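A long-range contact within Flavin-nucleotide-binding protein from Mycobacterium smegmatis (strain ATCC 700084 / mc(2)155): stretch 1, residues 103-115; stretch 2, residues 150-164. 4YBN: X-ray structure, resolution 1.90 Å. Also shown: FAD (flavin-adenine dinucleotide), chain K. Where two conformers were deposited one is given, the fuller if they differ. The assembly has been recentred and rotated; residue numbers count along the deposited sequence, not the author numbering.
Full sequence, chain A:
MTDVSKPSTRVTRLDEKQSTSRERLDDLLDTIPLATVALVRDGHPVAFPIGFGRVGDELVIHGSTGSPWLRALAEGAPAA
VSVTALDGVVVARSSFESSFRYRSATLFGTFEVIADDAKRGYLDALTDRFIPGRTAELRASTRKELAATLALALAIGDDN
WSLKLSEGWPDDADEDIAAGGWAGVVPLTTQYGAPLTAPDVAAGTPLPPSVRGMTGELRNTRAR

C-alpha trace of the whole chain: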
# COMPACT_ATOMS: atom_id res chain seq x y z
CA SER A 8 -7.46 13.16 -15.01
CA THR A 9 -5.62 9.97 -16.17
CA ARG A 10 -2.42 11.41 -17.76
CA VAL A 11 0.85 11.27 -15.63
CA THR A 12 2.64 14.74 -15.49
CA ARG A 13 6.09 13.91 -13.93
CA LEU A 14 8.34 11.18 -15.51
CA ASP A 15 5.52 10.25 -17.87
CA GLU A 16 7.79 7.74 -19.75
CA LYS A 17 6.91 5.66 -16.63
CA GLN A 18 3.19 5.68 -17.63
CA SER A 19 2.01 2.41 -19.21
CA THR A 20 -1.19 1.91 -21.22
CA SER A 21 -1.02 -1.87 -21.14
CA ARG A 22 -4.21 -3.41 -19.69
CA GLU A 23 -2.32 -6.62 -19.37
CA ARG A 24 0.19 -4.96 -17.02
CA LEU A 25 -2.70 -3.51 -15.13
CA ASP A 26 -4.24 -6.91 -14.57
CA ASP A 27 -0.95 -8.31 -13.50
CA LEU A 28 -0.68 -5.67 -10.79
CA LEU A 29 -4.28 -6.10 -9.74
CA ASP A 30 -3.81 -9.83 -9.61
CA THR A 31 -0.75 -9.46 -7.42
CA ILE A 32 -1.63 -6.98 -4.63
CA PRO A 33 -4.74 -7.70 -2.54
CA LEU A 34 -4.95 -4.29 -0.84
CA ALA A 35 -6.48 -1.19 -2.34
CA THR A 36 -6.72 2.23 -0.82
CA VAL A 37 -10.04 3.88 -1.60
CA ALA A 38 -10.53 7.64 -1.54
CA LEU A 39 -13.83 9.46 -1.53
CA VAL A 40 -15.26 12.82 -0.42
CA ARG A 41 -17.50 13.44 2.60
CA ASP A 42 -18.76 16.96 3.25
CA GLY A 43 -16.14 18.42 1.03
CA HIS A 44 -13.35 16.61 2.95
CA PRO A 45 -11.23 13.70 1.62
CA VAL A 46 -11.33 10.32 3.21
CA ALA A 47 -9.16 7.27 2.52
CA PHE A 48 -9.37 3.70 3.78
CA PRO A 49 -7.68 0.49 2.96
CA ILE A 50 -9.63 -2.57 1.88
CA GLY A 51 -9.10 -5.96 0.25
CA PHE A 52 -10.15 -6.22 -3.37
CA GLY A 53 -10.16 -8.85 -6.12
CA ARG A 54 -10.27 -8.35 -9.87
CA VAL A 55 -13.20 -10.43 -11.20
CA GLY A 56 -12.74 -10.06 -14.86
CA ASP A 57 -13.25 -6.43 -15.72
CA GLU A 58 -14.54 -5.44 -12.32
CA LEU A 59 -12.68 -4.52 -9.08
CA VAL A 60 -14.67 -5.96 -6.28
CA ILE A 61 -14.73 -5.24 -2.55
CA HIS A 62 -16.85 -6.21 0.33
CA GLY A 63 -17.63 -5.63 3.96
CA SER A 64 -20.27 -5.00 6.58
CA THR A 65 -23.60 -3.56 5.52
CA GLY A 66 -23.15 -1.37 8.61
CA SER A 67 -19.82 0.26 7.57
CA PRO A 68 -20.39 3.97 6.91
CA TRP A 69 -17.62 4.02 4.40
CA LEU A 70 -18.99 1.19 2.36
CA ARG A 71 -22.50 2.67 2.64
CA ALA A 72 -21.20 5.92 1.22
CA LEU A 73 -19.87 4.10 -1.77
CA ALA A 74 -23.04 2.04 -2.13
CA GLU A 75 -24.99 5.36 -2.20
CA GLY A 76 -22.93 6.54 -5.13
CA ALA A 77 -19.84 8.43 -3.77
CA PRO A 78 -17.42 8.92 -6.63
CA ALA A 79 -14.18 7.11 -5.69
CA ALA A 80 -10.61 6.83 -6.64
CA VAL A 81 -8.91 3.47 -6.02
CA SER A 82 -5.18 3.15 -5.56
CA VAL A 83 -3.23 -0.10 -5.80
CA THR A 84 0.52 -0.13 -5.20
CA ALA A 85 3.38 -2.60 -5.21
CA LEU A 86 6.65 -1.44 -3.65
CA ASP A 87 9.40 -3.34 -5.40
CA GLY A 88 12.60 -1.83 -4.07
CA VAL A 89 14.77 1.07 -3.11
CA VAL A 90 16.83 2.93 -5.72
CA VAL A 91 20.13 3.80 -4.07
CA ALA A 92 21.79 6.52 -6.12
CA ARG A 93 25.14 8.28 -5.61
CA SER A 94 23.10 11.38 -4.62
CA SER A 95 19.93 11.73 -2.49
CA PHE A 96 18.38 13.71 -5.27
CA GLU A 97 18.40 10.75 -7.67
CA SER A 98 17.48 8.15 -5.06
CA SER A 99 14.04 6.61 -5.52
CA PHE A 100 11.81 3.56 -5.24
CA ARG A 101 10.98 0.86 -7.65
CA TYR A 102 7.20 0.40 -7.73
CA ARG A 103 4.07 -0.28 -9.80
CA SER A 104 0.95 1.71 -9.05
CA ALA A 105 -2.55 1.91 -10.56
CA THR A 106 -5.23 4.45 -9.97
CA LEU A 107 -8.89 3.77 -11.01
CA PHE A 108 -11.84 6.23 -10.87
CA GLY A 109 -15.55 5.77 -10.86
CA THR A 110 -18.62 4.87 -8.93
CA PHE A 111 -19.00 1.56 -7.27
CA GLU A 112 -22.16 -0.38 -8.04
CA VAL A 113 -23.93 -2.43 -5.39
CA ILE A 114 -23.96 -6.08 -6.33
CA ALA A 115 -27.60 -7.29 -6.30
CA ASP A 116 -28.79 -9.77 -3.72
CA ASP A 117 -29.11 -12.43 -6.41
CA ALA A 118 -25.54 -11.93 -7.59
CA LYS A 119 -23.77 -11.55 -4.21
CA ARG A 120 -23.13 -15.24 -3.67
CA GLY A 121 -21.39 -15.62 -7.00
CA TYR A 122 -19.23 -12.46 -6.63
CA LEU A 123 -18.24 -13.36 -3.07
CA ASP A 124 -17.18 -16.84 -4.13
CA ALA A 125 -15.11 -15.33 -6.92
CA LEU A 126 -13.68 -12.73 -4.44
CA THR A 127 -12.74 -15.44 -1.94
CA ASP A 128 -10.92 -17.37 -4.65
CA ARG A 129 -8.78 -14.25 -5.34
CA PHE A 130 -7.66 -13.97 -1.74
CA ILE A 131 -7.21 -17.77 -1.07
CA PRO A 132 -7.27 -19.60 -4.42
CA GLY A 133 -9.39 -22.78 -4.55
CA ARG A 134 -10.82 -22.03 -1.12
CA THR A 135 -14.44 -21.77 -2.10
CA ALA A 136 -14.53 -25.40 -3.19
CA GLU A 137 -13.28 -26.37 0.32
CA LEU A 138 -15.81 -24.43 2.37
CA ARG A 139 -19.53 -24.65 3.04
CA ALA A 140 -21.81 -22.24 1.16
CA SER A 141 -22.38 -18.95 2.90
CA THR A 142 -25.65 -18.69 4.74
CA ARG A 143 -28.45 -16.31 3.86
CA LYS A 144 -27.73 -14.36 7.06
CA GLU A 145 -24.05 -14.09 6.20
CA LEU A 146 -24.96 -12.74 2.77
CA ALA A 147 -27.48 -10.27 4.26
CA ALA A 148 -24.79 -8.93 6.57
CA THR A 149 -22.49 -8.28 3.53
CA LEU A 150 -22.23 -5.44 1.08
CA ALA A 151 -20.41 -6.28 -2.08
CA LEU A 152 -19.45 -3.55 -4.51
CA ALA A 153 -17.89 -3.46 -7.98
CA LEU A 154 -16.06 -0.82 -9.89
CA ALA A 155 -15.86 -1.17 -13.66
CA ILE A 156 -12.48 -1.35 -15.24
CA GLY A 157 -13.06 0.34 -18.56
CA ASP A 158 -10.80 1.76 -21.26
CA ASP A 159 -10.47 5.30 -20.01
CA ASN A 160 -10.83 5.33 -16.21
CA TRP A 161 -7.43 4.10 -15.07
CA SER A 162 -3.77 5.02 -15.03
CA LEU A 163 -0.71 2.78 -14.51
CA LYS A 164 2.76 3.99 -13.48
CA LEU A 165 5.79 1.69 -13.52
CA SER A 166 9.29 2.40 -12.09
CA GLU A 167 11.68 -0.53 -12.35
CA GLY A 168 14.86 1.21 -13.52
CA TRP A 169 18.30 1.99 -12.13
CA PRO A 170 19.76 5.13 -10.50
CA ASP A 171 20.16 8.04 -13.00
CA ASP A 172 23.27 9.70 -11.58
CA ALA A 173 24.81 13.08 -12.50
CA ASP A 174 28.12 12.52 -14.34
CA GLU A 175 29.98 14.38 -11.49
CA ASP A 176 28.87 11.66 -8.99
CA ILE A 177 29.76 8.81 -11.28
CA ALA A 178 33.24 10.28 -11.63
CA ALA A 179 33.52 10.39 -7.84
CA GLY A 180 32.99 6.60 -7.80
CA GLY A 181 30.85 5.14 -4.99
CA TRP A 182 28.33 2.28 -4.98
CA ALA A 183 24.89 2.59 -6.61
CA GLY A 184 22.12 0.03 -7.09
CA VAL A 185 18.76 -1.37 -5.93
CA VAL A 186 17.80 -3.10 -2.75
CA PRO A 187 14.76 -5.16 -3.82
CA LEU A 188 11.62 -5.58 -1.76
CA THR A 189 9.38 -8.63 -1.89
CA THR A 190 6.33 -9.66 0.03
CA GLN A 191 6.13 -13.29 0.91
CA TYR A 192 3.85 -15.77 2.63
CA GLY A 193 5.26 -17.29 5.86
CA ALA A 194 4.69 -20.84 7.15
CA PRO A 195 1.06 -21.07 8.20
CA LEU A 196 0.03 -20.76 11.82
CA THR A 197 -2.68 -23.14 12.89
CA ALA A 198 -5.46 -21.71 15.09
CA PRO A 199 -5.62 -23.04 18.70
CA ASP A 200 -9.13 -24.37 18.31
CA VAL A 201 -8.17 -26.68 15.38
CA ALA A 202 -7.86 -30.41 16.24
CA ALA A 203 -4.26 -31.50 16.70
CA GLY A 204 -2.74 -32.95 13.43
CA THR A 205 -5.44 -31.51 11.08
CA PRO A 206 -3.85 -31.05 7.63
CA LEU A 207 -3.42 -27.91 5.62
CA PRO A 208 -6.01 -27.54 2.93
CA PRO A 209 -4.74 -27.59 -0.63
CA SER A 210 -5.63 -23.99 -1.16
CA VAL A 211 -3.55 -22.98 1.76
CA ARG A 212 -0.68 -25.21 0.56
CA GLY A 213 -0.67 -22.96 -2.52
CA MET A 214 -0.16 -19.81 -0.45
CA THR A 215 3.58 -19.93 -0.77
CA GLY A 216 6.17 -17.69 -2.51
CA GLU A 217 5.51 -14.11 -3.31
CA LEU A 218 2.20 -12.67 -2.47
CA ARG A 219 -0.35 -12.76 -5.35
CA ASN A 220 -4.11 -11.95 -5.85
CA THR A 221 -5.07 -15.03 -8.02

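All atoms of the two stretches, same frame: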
# COMPACT_ATOMS: atom_id res chain seq x y z
N ARG A 103 5.10 -0.23 -8.76
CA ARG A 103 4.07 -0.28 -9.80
C ARG A 103 2.82 0.25 -9.10
O ARG A 103 2.55 -0.15 -7.97
CB ARG A 103 3.82 -1.71 -10.21
CG ARG A 103 4.89 -2.46 -10.97
CD ARG A 103 4.55 -3.93 -10.98
NE ARG A 103 5.03 -4.52 -9.73
CZ ARG A 103 4.72 -5.71 -9.25
NH1 ARG A 103 3.87 -6.50 -9.91
NH2 ARG A 103 5.25 -6.08 -8.06
N SER A 104 2.08 1.16 -9.71
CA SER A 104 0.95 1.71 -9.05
C SER A 104 -0.19 1.92 -10.06
O SER A 104 0.08 2.32 -11.19
CB SER A 104 1.29 3.10 -8.43
OG SER A 104 0.12 3.47 -7.65
N ALA A 105 -1.41 1.64 -9.67
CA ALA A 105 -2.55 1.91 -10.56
C ALA A 105 -3.51 2.75 -9.81
O ALA A 105 -3.67 2.60 -8.59
CB ALA A 105 -3.17 0.61 -10.99
N THR A 106 -4.17 3.64 -10.53
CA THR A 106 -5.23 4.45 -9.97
C THR A 106 -6.47 4.31 -10.89
O THR A 106 -6.31 4.39 -12.11
CB THR A 106 -4.86 5.92 -9.90
OG1 THR A 106 -3.52 6.05 -9.38
CG2 THR A 106 -5.81 6.57 -8.93
N LEU A 107 -7.61 3.95 -10.31
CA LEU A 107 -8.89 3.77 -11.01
C LEU A 107 -9.99 4.72 -10.46
O LEU A 107 -10.07 4.96 -9.27
CB LEU A 107 -9.41 2.36 -10.85
CG LEU A 107 -8.37 1.35 -11.37
CD1 LEU A 107 -7.46 0.84 -10.24
CD2 LEU A 107 -9.07 0.20 -12.06
N PHE A 108 -10.90 5.19 -11.31
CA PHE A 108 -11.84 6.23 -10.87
C PHE A 108 -13.20 5.73 -11.30
O PHE A 108 -13.30 5.24 -12.40
CB PHE A 108 -11.54 7.49 -11.68
CG PHE A 108 -10.19 8.05 -11.43
CD1 PHE A 108 -9.96 8.84 -10.30
CD2 PHE A 108 -9.14 7.81 -12.30
CE1 PHE A 108 -8.70 9.41 -10.04
CE2 PHE A 108 -7.88 8.36 -12.07
CZ PHE A 108 -7.67 9.17 -10.93
N GLY A 109 -14.20 5.91 -10.46
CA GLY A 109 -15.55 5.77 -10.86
C GLY A 109 -16.43 5.61 -9.67
O GLY A 109 -16.04 5.91 -8.54
N THR A 110 -17.60 5.07 -9.93
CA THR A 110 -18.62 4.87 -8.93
C THR A 110 -18.82 3.40 -8.77
O THR A 110 -19.06 2.69 -9.74
CB THR A 110 -19.94 5.62 -9.37
OG1 THR A 110 -19.60 6.98 -9.54
CG2 THR A 110 -21.01 5.51 -8.36
N PHE A 111 -18.69 2.93 -7.55
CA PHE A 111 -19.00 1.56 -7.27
C PHE A 111 -20.52 1.27 -7.43
O PHE A 111 -21.38 2.07 -7.05
CB PHE A 111 -18.59 1.18 -5.90
CG PHE A 111 -17.13 0.93 -5.76
CD1 PHE A 111 -16.29 1.94 -5.44
CD2 PHE A 111 -16.60 -0.37 -5.83
CE1 PHE A 111 -14.96 1.73 -5.25
CE2 PHE A 111 -15.25 -0.59 -5.67
CZ PHE A 111 -14.43 0.46 -5.36
N GLU A 112 -20.81 0.14 -8.04
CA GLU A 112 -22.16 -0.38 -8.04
C GLU A 112 -22.36 -1.48 -7.02
O GLU A 112 -21.50 -2.37 -6.82
CB GLU A 112 -22.59 -0.79 -9.47
CG GLU A 112 -22.18 -2.17 -10.00
CD GLU A 112 -22.72 -2.49 -11.43
OE1 GLU A 112 -23.72 -1.84 -11.87
OE2 GLU A 112 -22.16 -3.38 -12.13
N VAL A 113 -23.50 -1.41 -6.34
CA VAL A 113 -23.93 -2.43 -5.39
C VAL A 113 -24.24 -3.70 -6.13
O VAL A 113 -25.03 -3.69 -7.05
CB VAL A 113 -25.17 -2.01 -4.60
CG1 VAL A 113 -25.73 -3.16 -3.76
CG2 VAL A 113 -24.83 -0.86 -3.66
N ILE A 114 -23.63 -4.80 -5.74
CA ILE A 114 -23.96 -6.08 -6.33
C ILE A 114 -25.33 -6.48 -5.79
O ILE A 114 -25.57 -6.49 -4.57
CB ILE A 114 -22.91 -7.18 -5.98
CG1 ILE A 114 -21.52 -6.82 -6.52
CG2 ILE A 114 -23.29 -8.54 -6.57
CD1 ILE A 114 -21.56 -6.32 -7.92
N ALA A 115 -26.24 -6.85 -6.71
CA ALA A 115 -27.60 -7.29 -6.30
C ALA A 115 -27.58 -8.53 -5.46
O ALA A 115 -26.68 -9.40 -5.61
CB ALA A 115 -28.51 -7.54 -7.53
N LEU A 150 -22.11 -6.37 2.15
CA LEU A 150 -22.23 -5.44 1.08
C LEU A 150 -21.10 -5.79 0.17
O LEU A 150 -19.95 -5.85 0.59
CB LEU A 150 -22.05 -4.07 1.71
CG LEU A 150 -22.41 -2.82 0.96
CD1 LEU A 150 -23.79 -2.92 0.34
CD2 LEU A 150 -22.35 -1.65 1.94
N ALA A 151 -21.41 -6.10 -1.05
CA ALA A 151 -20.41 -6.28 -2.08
C ALA A 151 -20.57 -5.22 -3.11
O ALA A 151 -21.68 -4.93 -3.50
CB ALA A 151 -20.62 -7.66 -2.73
N LEU A 152 -19.46 -4.65 -3.58
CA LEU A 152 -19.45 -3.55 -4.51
C LEU A 152 -18.46 -3.73 -5.61
O LEU A 152 -17.39 -4.29 -5.37
CB LEU A 152 -19.05 -2.25 -3.77
CG LEU A 152 -19.88 -1.93 -2.53
CD1 LEU A 152 -19.16 -0.91 -1.67
CD2 LEU A 152 -21.19 -1.36 -2.95
N ALA A 153 -18.75 -3.22 -6.81
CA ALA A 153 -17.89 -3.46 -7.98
C ALA A 153 -17.69 -2.19 -8.75
O ALA A 153 -18.64 -1.43 -8.99
CB ALA A 153 -18.56 -4.49 -8.91
N LEU A 154 -16.44 -1.92 -9.06
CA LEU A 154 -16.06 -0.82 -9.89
C LEU A 154 -15.58 -1.33 -11.22
O LEU A 154 -14.70 -2.16 -11.30
CB LEU A 154 -14.93 -0.07 -9.17
CG LEU A 154 -14.28 1.11 -9.90
CD1 LEU A 154 -15.29 2.25 -9.88
CD2 LEU A 154 -12.99 1.57 -9.30
N ALA A 155 -16.17 -0.80 -12.29
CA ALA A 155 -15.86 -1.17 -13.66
C ALA A 155 -14.49 -0.76 -14.07
O ALA A 155 -14.10 0.37 -13.85
CB ALA A 155 -16.90 -0.56 -14.64
N ILE A 156 -13.73 -1.68 -14.66
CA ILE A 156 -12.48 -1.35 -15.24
C ILE A 156 -12.71 -1.20 -16.74
O ILE A 156 -12.84 -2.20 -17.45
CB ILE A 156 -11.43 -2.41 -15.04
CG1 ILE A 156 -11.23 -2.73 -13.56
CG2 ILE A 156 -10.13 -1.94 -15.71
CD1 ILE A 156 -10.55 -4.09 -13.32
N GLY A 157 -12.70 0.04 -17.18
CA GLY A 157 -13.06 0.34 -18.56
C GLY A 157 -11.81 0.63 -19.34
O GLY A 157 -10.73 0.16 -18.96
N ASP A 158 -11.95 1.39 -20.44
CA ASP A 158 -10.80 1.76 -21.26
C ASP A 158 -10.15 3.05 -20.79
O ASP A 158 -9.00 3.23 -20.98
CB ASP A 158 -11.22 1.95 -22.71
CG ASP A 158 -11.62 0.65 -23.35
OD1 ASP A 158 -10.86 -0.34 -23.22
OD2 ASP A 158 -12.70 0.61 -23.98
N ASP A 159 -10.92 3.94 -20.19
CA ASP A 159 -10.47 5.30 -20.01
C ASP A 159 -10.34 5.73 -18.52
O ASP A 159 -9.97 6.87 -18.24
CB ASP A 159 -11.43 6.25 -20.77
CG ASP A 159 -11.34 6.10 -22.34
OD1 ASP A 159 -10.33 5.61 -22.88
OD2 ASP A 159 -12.32 6.46 -23.05
N ASN A 160 -10.67 4.86 -17.58
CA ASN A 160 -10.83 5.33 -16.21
C ASN A 160 -9.71 4.92 -15.29
O ASN A 160 -9.89 4.91 -14.05
CB ASN A 160 -12.16 4.87 -15.63
CG ASN A 160 -12.23 3.35 -15.43
OD1 ASN A 160 -11.70 2.64 -16.20
ND2 ASN A 160 -12.85 2.89 -14.37
N TRP A 161 -8.56 4.62 -15.86
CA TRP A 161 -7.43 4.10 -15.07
C TRP A 161 -6.08 4.57 -15.56
O TRP A 161 -5.90 4.90 -16.74
CB TRP A 161 -7.50 2.56 -15.00
CG TRP A 161 -7.43 1.82 -16.29
CD1 TRP A 161 -8.48 1.39 -17.05
CD2 TRP A 161 -6.24 1.43 -16.99
NE1 TRP A 161 -8.01 0.76 -18.18
CE2 TRP A 161 -6.65 0.74 -18.15
CE3 TRP A 161 -4.88 1.56 -16.72
CZ2 TRP A 161 -5.75 0.24 -19.08
CZ3 TRP A 161 -3.99 1.05 -17.62
CH2 TRP A 161 -4.43 0.38 -18.81
N SER A 162 -5.11 4.65 -14.64
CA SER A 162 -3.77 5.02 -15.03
C SER A 162 -2.78 4.03 -14.35
O SER A 162 -3.05 3.53 -13.24
CB SER A 162 -3.51 6.47 -14.68
OG SER A 162 -3.40 6.62 -13.28
N LEU A 163 -1.73 3.69 -15.04
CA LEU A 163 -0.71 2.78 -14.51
C LEU A 163 0.67 3.44 -14.61
O LEU A 163 1.13 3.94 -15.69
CB LEU A 163 -0.75 1.44 -15.25
CG LEU A 163 0.24 0.37 -14.78
CD1 LEU A 163 -0.01 -0.19 -13.40
CD2 LEU A 163 0.25 -0.74 -15.79
N LYS A 164 1.36 3.46 -13.49
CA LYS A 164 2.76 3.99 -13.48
C LYS A 164 3.76 2.96 -12.97
O LYS A 164 3.54 2.29 -11.95
CB LYS A 164 2.80 5.22 -12.65
CG LYS A 164 4.16 5.93 -12.71
CD LYS A 164 4.10 7.40 -12.26
CE LYS A 164 5.43 8.13 -12.55
NZ LYS A 164 5.39 9.44 -11.83
PA FAD K . -0.67 14.62 -11.43
O1A FAD K . -0.37 15.33 -12.71
O2A FAD K . -0.96 15.48 -10.23
O5B FAD K . -1.85 13.50 -11.73
C5B FAD K . -2.43 13.32 -13.04
C4B FAD K . -2.86 11.87 -13.28
O4B FAD K . -1.69 11.03 -13.37
C3B FAD K . -3.61 11.18 -12.12
O3B FAD K . -4.98 11.56 -11.96
C2B FAD K . -3.33 9.69 -12.36
O2B FAD K . -4.29 9.10 -13.23
C1B FAD K . -1.96 9.66 -13.06
N9A FAD K . -0.96 9.14 -12.12
C8A FAD K . -0.07 9.96 -11.50
N7A FAD K . 0.70 9.23 -10.64
C5A FAD K . 0.30 7.95 -10.71
C6A FAD K . 0.74 6.71 -10.02
N6A FAD K . 1.77 6.82 -9.14
N1A FAD K . 0.11 5.54 -10.34
C2A FAD K . -0.93 5.50 -11.23
N3A FAD K . -1.35 6.61 -11.87
C4A FAD K . -0.79 7.86 -11.68
N1 FAD K . 6.31 10.91 -6.22
C2 FAD K . 7.01 11.91 -5.61
O2 FAD K . 6.85 13.02 -6.15
N3 FAD K . 7.81 11.69 -4.52
C4 FAD K . 7.89 10.45 -3.91
O4 FAD K . 8.54 10.13 -2.88
C4X FAD K . 7.18 9.32 -4.54
N5 FAD K . 7.21 8.07 -4.01
C5X FAD K . 6.49 7.08 -4.59
C6 FAD K . 6.53 5.82 -4.08
C7 FAD K . 5.83 4.81 -4.70
C7M FAD K . 5.85 3.43 -4.13
C8 FAD K . 4.98 5.05 -5.89
C8M FAD K . 4.17 3.94 -6.51
C9 FAD K . 4.95 6.31 -6.41
C9A FAD K . 5.67 7.32 -5.80
N10 FAD K . 5.59 8.62 -6.32
C10 FAD K . 6.35 9.63 -5.73
C1' FAD K . 4.81 8.90 -7.55
C2' FAD K . 3.55 9.70 -7.34
O2' FAD K . 2.47 8.78 -7.20
C3' FAD K . 3.33 10.52 -8.61
O3' FAD K . 3.49 9.65 -9.78
C4' FAD K . 4.29 11.74 -8.62
O4' FAD K . 4.09 12.58 -7.45
C5' FAD K . 4.07 12.57 -9.88
O5' FAD K . 2.67 12.78 -10.01
P FAD K . 2.08 13.79 -11.12
O1P FAD K . 2.64 13.25 -12.42
O2P FAD K . 2.34 15.19 -10.71
O3P FAD K . 0.51 13.55 -11.07
O HOH W 1 -18.21 1.04 -11.83
O HOH W 2 -24.18 -6.13 -2.12

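Leu154, Phe111 and Leu107 cover the most surface in this contact, which buries 1051 Å² summed over both sides. They sit where two antiparallel ladders meet, for the chain turns a corner at Gly109.

Leu154 packs against both flanks of that corner. Its CB lies over one face of the Phe111 ring, 3.8 Å from the centroid and 20° off the normal, a CH-pi contact. Its chi1 of 177° (t) and chi2 of 73° (p) place CD2 4.0 Å from Leu107 CB and CD1 3.6 Å from Gly109 C. A CB modelled on Gly109 would come 3.1 Å from Leu154 CD1 and jam against the preceding carbonyl; phi/psi of 163/-160 alone calls for glycine.

Phe111, chi1 -78° (m), also sets CD2 3.7 Å from Leu152 CB, so its flat ring fills a buried apolar site. Leu107 is equally enclosed: its CD2 meets Ile156 CG1 at 3.9 Å and its CG meets Trp161 CB at 3.9 Å.

The backbone fixes this packing. Strands 103-108 and 161-164 run at 171°, and paired bonds join Ser104 N to Lys164 O and Lys164 N to Ser104 O, both 2.9 Å, then Thr106 N to Ser162 O (2.9 Å) and Ser162 N to Thr106 O (2.8 Å). Beyond the corner, Glu112 N donates to Ala153 O (2.8 Å) and Ala153 N to Glu112 O (2.9 Å). The small Ala153 leaves its CB 3.7 Å from Ile114 CD1.

Asn160 closes the first ladder: its O accepts from Phe108 N (2.9 Å), while its ND2 donates to Phe108 O (3.1 Å) and Ala155 O (2.9 Å), an amide suited to tying loop to strand.

Ser104, Thr106, Ser162 and Lys164 share the face toward FAD, where Ser162 OG donates to N3A at a very short 2.5 Å and Lys164 NZ to O3' at 2.8 Å.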